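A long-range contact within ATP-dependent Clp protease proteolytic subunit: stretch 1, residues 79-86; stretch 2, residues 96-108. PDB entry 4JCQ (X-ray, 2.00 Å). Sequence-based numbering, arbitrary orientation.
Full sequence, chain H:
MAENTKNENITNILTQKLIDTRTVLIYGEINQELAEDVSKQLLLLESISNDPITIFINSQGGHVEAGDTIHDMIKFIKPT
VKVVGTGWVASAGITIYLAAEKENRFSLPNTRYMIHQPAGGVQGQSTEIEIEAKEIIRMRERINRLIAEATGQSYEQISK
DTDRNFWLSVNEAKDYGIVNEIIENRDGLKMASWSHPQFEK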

ATOM      1  N   PRO H  79     -19.786  22.086 -18.167  1.00 34.51           N
ATOM      2  CA  PRO H  79     -18.777  22.213 -19.225  1.00 34.19           C
ATOM      3  C   PRO H  79     -19.034  21.308 -20.433  1.00 34.29           C
ATOM      4  O   PRO H  79     -19.536  20.191 -20.280  1.00 32.33           O
ATOM      5  CB  PRO H  79     -17.482  21.788 -18.527  1.00 33.32           C
ATOM      6  CG  PRO H  79     -17.719  22.075 -17.087  1.00 32.74           C
ATOM      7  CD  PRO H  79     -19.165  21.746 -16.871  1.00 33.97           C
ATOM      8  N   THR H  80     -18.695  21.807 -21.619  1.00 34.24           N
ATOM      9  CA  THR H  80     -18.760  21.022 -22.848  1.00 34.58           C
ATOM     10  C   THR H  80     -17.654  19.968 -22.832  1.00 32.78           C
ATOM     11  O   THR H  80     -16.498  20.276 -22.543  1.00 31.20           O
ATOM     12  CB  THR H  80     -18.619  21.920 -24.094  1.00 36.51           C
ATOM     13  OG1 THR H  80     -19.686  22.875 -24.114  1.00 39.74           O
ATOM     14  CG2 THR H  80     -18.667  21.099 -25.378  1.00 35.95           C
ATOM     15  N   VAL H  81     -18.022  18.728 -23.136  1.00 30.42           N
ATOM     16  CA  VAL H  81     -17.075  17.620 -23.113  1.00 28.62           C
ATOM     17  C   VAL H  81     -16.698  17.186 -24.527  1.00 27.37           C
ATOM     18  O   VAL H  81     -17.564  16.862 -25.342  1.00 27.38           O
ATOM     19  CB  VAL H  81     -17.619  16.422 -22.300  1.00 28.32           C
ATOM     20  CG1 VAL H  81     -16.705  15.210 -22.435  1.00 27.25           C
ATOM     21  CG2 VAL H  81     -17.783  16.800 -20.833  1.00 27.36           C
ATOM     22  N   LYS H  82     -15.398  17.200 -24.806  1.00 26.31           N
ATOM     23  CA  LYS H  82     -14.858  16.652 -26.045  1.00 27.53           C
ATOM     24  C   LYS H  82     -14.272  15.275 -25.759  1.00 25.79           C
ATOM     25  O   LYS H  82     -13.616  15.076 -24.733  1.00 25.25           O
ATOM     26  CB  LYS H  82     -13.771  17.565 -26.615  1.00 29.87           C
ATOM     27  CG  LYS H  82     -14.268  18.907 -27.127  1.00 35.21           C
ATOM     28  CD  LYS H  82     -13.104  19.774 -27.584  1.00 40.21           C
ATOM     29  CE  LYS H  82     -13.581  21.017 -28.319  1.00 45.88           C
ATOM     30  NZ  LYS H  82     -14.314  21.966 -27.433  1.00 49.39           N
ATOM     31  N   VAL H  83     -14.509  14.326 -26.660  1.00 23.96           N
ATOM     32  CA  VAL H  83     -13.945  12.984 -26.511  1.00 22.26           C
ATOM     33  C   VAL H  83     -12.951  12.662 -27.626  1.00 21.20           C
ATOM     34  O   VAL H  83     -13.156  13.029 -28.787  1.00 22.16           O
ATOM     35  CB  VAL H  83     -15.027  11.878 -26.401  1.00 21.84           C
ATOM     36  CG1 VAL H  83     -15.815  12.021 -25.105  1.00 21.68           C
ATOM     37  CG2 VAL H  83     -15.958  11.886 -27.607  1.00 21.93           C
ATOM     38  N   VAL H  84     -11.863  11.997 -27.251  1.00 19.88           N
ATOM     39  CA  VAL H  84     -10.858  11.545 -28.204  1.00 18.54           C
ATOM     40  C   VAL H  84     -10.648  10.043 -28.031  1.00 17.88           C
ATOM     41  O   VAL H  84     -10.107   9.594 -27.018  1.00 18.24           O
ATOM     42  CB  VAL H  84      -9.509  12.286 -28.031  1.00 18.22           C
ATOM     43  CG1 VAL H  84      -8.514  11.831 -29.091  1.00 19.48           C
ATOM     44  CG2 VAL H  84      -9.696  13.795 -28.105  1.00 19.22           C
ATOM     45  N   GLY H  85     -11.091   9.271 -29.018  1.00 17.71           N
ATOM     46  CA  GLY H  85     -10.895   7.827 -29.009  1.00 17.52           C
ATOM     47  C   GLY H  85      -9.457   7.494 -29.346  1.00 17.33           C
ATOM     48  O   GLY H  85      -8.861   8.120 -30.226  1.00 17.70           O
ATOM     49  N   THR H  86      -8.893   6.521 -28.636  1.00 17.24           N
ATOM     50  CA  THR H  86      -7.511   6.099 -28.865  1.00 17.79           C
ATOM     51  C   THR H  86      -7.296   4.620 -28.525  1.00 18.21           C
ATOM     52  O   THR H  86      -7.766   4.139 -27.496  1.00 18.58           O
ATOM     53  CB  THR H  86      -6.498   7.003 -28.116  1.00 18.61           C
ATOM     54  OG1 THR H  86      -5.174   6.484 -28.288  1.00 19.77           O
ATOM     55  CG2 THR H  86      -6.825   7.112 -26.620  1.00 19.17           C
ATOM     56  N   ILE H  96     -20.026   5.485 -23.482  1.00 20.69           N
ATOM     57  CA  ILE H  96     -19.375   6.660 -22.897  1.00 20.27           C
ATOM     58  C   ILE H  96     -18.948   7.650 -23.982  1.00 20.48           C
ATOM     59  O   ILE H  96     -19.238   8.843 -23.890  1.00 21.49           O
ATOM     60  CB  ILE H  96     -18.156   6.256 -22.037  1.00 19.20           C
ATOM     61  CG1 ILE H  96     -18.621   5.525 -20.773  1.00 19.03           C
ATOM     62  CG2 ILE H  96     -17.313   7.475 -21.674  1.00 19.54           C
ATOM     63  CD1 ILE H  96     -17.538   4.718 -20.088  1.00 18.88           C
ATOM     64  N   TYR H  97     -18.270   7.141 -25.008  1.00 20.52           N
ATOM     65  CA  TYR H  97     -17.799   7.951 -26.132  1.00 20.09           C
ATOM     66  C   TYR H  97     -18.931   8.761 -26.765  1.00 20.97           C
ATOM     67  O   TYR H  97     -18.764   9.946 -27.073  1.00 21.50           O
ATOM     68  CB  TYR H  97     -17.123   7.049 -27.178  1.00 19.34           C
ATOM     69  CG  TYR H  97     -16.508   7.791 -28.343  1.00 19.66           C
ATOM     70  CD1 TYR H  97     -15.191   8.247 -28.290  1.00 19.71           C
ATOM     71  CD2 TYR H  97     -17.244   8.033 -29.505  1.00 20.21           C
ATOM     72  CE1 TYR H  97     -14.625   8.929 -29.359  1.00 19.90           C
ATOM     73  CE2 TYR H  97     -16.689   8.713 -30.577  1.00 20.34           C
ATOM     74  CZ  TYR H  97     -15.384   9.160 -30.500  1.00 20.05           C
ATOM     75  OH  TYR H  97     -14.840   9.835 -31.568  1.00 20.28           O
ATOM     76  N   LEU H  98     -20.087   8.120 -26.928  1.00 21.47           N
ATOM     77  CA  LEU H  98     -21.237   8.732 -27.583  1.00 22.86           C
ATOM     78  C   LEU H  98     -22.020   9.719 -26.709  1.00 24.08           C
ATOM     79  O   LEU H  98     -23.011  10.293 -27.164  1.00 25.98           O
ATOM     80  CB  LEU H  98     -22.170   7.648 -28.146  1.00 23.44           C
ATOM     81  CG  LEU H  98     -21.642   6.807 -29.315  1.00 23.07           C
ATOM     82  CD1 LEU H  98     -22.627   5.702 -29.660  1.00 22.66           C
ATOM     83  CD2 LEU H  98     -21.340   7.656 -30.543  1.00 24.03           C
ATOM     84  N   ALA H  99     -21.574   9.921 -25.469  1.00 23.46           N
ATOM     85  CA  ALA H  99     -22.176  10.924 -24.581  1.00 24.79           C
ATOM     86  C   ALA H  99     -21.907  12.352 -25.059  1.00 25.57           C
ATOM     87  O   ALA H  99     -22.707  13.255 -24.818  1.00 26.70           O
ATOM     88  CB  ALA H  99     -21.685  10.746 -23.152  1.00 24.05           C
ATOM     89  N   ALA H 100     -20.774  12.549 -25.730  1.00 25.80           N
ATOM     90  CA  ALA H 100     -20.421  13.852 -26.284  1.00 26.88           C
ATOM     91  C   ALA H 100     -21.223  14.126 -27.553  1.00 27.97           C
ATOM     92  O   ALA H 100     -21.586  13.193 -28.280  1.00 27.03           O
ATOM     93  CB  ALA H 100     -18.929  13.919 -26.571  1.00 26.05           C
ATOM     94  N   GLU H 101     -21.499  15.404 -27.809  1.00 29.19           N
ATOM     95  CA  GLU H 101     -22.190  15.823 -29.029  1.00 31.61           C
ATOM     96  C   GLU H 101     -21.334  15.475 -30.242  1.00 30.04           C
ATOM     97  O   GLU H 101     -20.103  15.479 -30.156  1.00 29.74           O
ATOM     98  CB  GLU H 101     -22.498  17.326 -28.999  1.00 34.40           C
ATOM     99  CG  GLU H 101     -23.388  17.773 -27.844  1.00 39.19           C
ATOM    100  CD  GLU H 101     -24.774  17.148 -27.873  1.00 45.51           C
ATOM    101  OE1 GLU H 101     -25.248  16.708 -26.803  1.00 50.35           O
ATOM    102  OE2 GLU H 101     -25.393  17.092 -28.957  1.00 46.24           O
ATOM    103  N   LYS H 102     -21.990  15.179 -31.363  1.00 30.30           N
ATOM    104  CA  LYS H 102     -21.313  14.669 -32.559  1.00 32.08           C
ATOM    105  C   LYS H 102     -20.086  15.481 -32.978  1.00 32.26           C
ATOM    106  O   LYS H 102     -19.026  14.909 -33.229  1.00 33.10           O
ATOM    107  CB  LYS H 102     -22.288  14.527 -33.733  1.00 35.71           C
ATOM    108  CG  LYS H 102     -21.767  13.630 -34.846  1.00 37.81           C
ATOM    109  CD  LYS H 102     -22.842  13.325 -35.876  1.00 42.72           C
ATOM    110  CE  LYS H 102     -22.419  12.184 -36.790  1.00 46.24           C
ATOM    111  NZ  LYS H 102     -21.219  12.519 -37.610  1.00 46.48           N
ATOM    112  N   GLU H 103     -20.226  16.803 -33.037  1.00 32.83           N
ATOM    113  CA  GLU H 103     -19.116  17.677 -33.449  1.00 35.78           C
ATOM    114  C   GLU H 103     -17.948  17.734 -32.453  1.00 30.79           C
ATOM    115  O   GLU H 103     -16.886  18.269 -32.770  1.00 29.75           O
ATOM    116  CB  GLU H 103     -19.605  19.089 -33.829  1.00 42.00           C
ATOM    117  CG  GLU H 103     -20.945  19.513 -33.238  1.00 51.26           C
ATOM    118  CD  GLU H 103     -20.824  20.221 -31.901  1.00 59.89           C
ATOM    119  OE1 GLU H 103     -19.873  21.012 -31.718  1.00 63.78           O
ATOM    120  OE2 GLU H 103     -21.698  20.002 -31.035  1.00 63.94           O
ATOM    121  N   ASN H 104     -18.145  17.156 -31.269  1.00 29.07           N
ATOM    122  CA  ASN H 104     -17.098  17.078 -30.250  1.00 28.61           C
ATOM    123  C   ASN H 104     -16.488  15.677 -30.110  1.00 26.66           C
ATOM    124  O   ASN H 104     -15.796  15.391 -29.131  1.00 26.56           O
ATOM    125  CB  ASN H 104     -17.634  17.564 -28.897  1.00 29.11           C
ATOM    126  CG  ASN H 104     -18.066  19.017 -28.927  1.00 30.76           C
ATOM    127  OD1 ASN H 104     -17.407  19.862 -29.534  1.00 29.23           O
ATOM    128  ND2 ASN H 104     -19.178  19.317 -28.267  1.00 31.73           N
ATOM    129  N   ARG H 105     -16.737  14.818 -31.098  1.00 25.76           N
ATOM    130  CA  ARG H 105     -16.236  13.441 -31.064  1.00 24.74           C
ATOM    131  C   ARG H 105     -15.074  13.238 -32.033  1.00 24.39           C
ATOM    132  O   ARG H 105     -15.250  13.244 -33.256  1.00 25.49           O
ATOM    133  CB  ARG H 105     -17.365  12.432 -31.319  1.00 24.27           C
ATOM    134  CG  ARG H 105     -18.508  12.525 -30.315  1.00 25.23           C
ATOM    135  CD  ARG H 105     -19.287  11.223 -30.190  1.00 23.99           C
ATOM    136  NE  ARG H 105     -19.990  10.865 -31.419  1.00 25.39           N
ATOM    137  CZ  ARG H 105     -21.280  11.102 -31.655  1.00 26.07           C
ATOM    138  NH1 ARG H 105     -22.036  11.706 -30.744  1.00 25.50           N
ATOM    139  NH2 ARG H 105     -21.815  10.729 -32.809  1.00 25.58           N
ATOM    140  N   PHE H 106     -13.886  13.058 -31.463  1.00 23.52           N
ATOM    141  CA  PHE H 106     -12.648  12.960 -32.227  1.00 23.49           C
ATOM    142  C   PHE H 106     -12.015  11.580 -32.094  1.00 21.68           C
ATOM    143  O   PHE H 106     -12.364  10.804 -31.198  1.00 20.96           O
ATOM    144  CB  PHE H 106     -11.645  14.025 -31.760  1.00 24.17           C
ATOM    145  CG  PHE H 106     -12.146  15.438 -31.890  1.00 27.20           C
ATOM    146  CD1 PHE H 106     -12.884  16.028 -30.867  1.00 29.38           C
ATOM    147  CD2 PHE H 106     -11.869  16.186 -33.031  1.00 27.74           C
ATOM    148  CE1 PHE H 106     -13.343  17.332 -30.984  1.00 31.36           C
ATOM    149  CE2 PHE H 106     -12.324  17.493 -33.152  1.00 28.87           C
ATOM    150  CZ  PHE H 106     -13.061  18.066 -32.127  1.00 30.35           C
ATOM    151  N   SER H 107     -11.082  11.278 -32.992  1.00 21.08           N
ATOM    152  CA  SER H 107     -10.299  10.055 -32.892  1.00 20.67           C
ATOM    153  C   SER H 107      -8.854  10.256 -33.313  1.00 20.25           C
ATOM    154  O   SER H 107      -8.565  10.959 -34.285  1.00 21.02           O
ATOM    155  CB  SER H 107     -10.918   8.943 -33.736  1.00 20.90           C
ATOM    156  OG  SER H 107     -10.236   7.718 -33.519  1.00 21.05           O
ATOM    157  N   LEU H 108      -7.951   9.628 -32.567  1.00 19.40           N
ATOM    158  CA  LEU H 108      -6.571   9.465 -33.004  1.00 19.84           C
ATOM    159  C   LEU H 108      -6.544   8.375 -34.087  1.00 19.71           C
ATOM    160  O   LEU H 108      -7.431   7.519 -34.115  1.00 20.35           O
ATOM    161  CB  LEU H 108      -5.675   9.122 -31.806  1.00 19.80           C
ATOM    162  CG  LEU H 108      -4.933  10.260 -31.077  1.00 20.54           C
ATOM    163  CD1 LEU H 108      -5.552  11.644 -31.245  1.00 20.63           C
ATOM    164  CD2 LEU H 108      -4.726   9.936 -29.604  1.00 20.08           C
TER
HETATM  165  O   HOH W   1     -20.079  17.441 -26.477  1.00 32.02           O

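The two stretches meet as neighbouring strands of a parallel β-sheet, reinforced on one face by an apolar cluster around Val83 and closed at the start of the pairing by a bridging water. Strands 81-86 and 105-108 run at 27° to each other, with axes approaching to 4.3 Å, and Val83, Val84 and Gly85 pair in register with Arg105, Phe106 and Ser107.

Four backbone hydrogen bonds fix this register. Val83 N donates to Asn104 O (3.0 Å) and Val83 O accepts from Phe106 N (2.8 Å); two residues on, Gly85 N donates to Phe106 O (3.0 Å) and Gly85 O accepts from Leu108 N (2.9 Å). Val83 thus straddles Arg105 and Gly85 straddles Ser107, alternate residues bonding across as expected of parallel strands, while Val84 between them makes no backbone hydrogen bond to this neighbour, and N-H...O angles of 160-170° indicate nearly straight bonds. Val84 CA also lies 3.4 Å from Phe106 O, a CA-H...O contact that shares the carbonyl already bonded to Gly85.

Side chains alternate between the faces. On the face of Val83 and Arg105, Val83 CG2 sits 3.7 Å from Ala100 CB and lies over the Tyr97 ring, 3.9 Å from its centroid and 19° off the normal, a CH-pi geometry. Gly85 N meets the edge of that ring, 3.6 Å from Tyr97 CE1; an ideal CB on Gly85 would come within 3.4 Å of the same CE1, a tight fit. The ring is anchored by Tyr97 OH, which donates to Phe106 O (2.7 Å). On the other face, Val84 CG1 packs against Leu108 CD1 at 3.7 Å and Val84 CG2 against Phe106 CB at 4.1 Å.

Before the ladder begins, one water donates to Val81 O (2.8 Å) and accepts from Glu101 N (2.8 Å) and Asn104 ND2 (2.7 Å), linking the stretches where direct backbone bonds are absent.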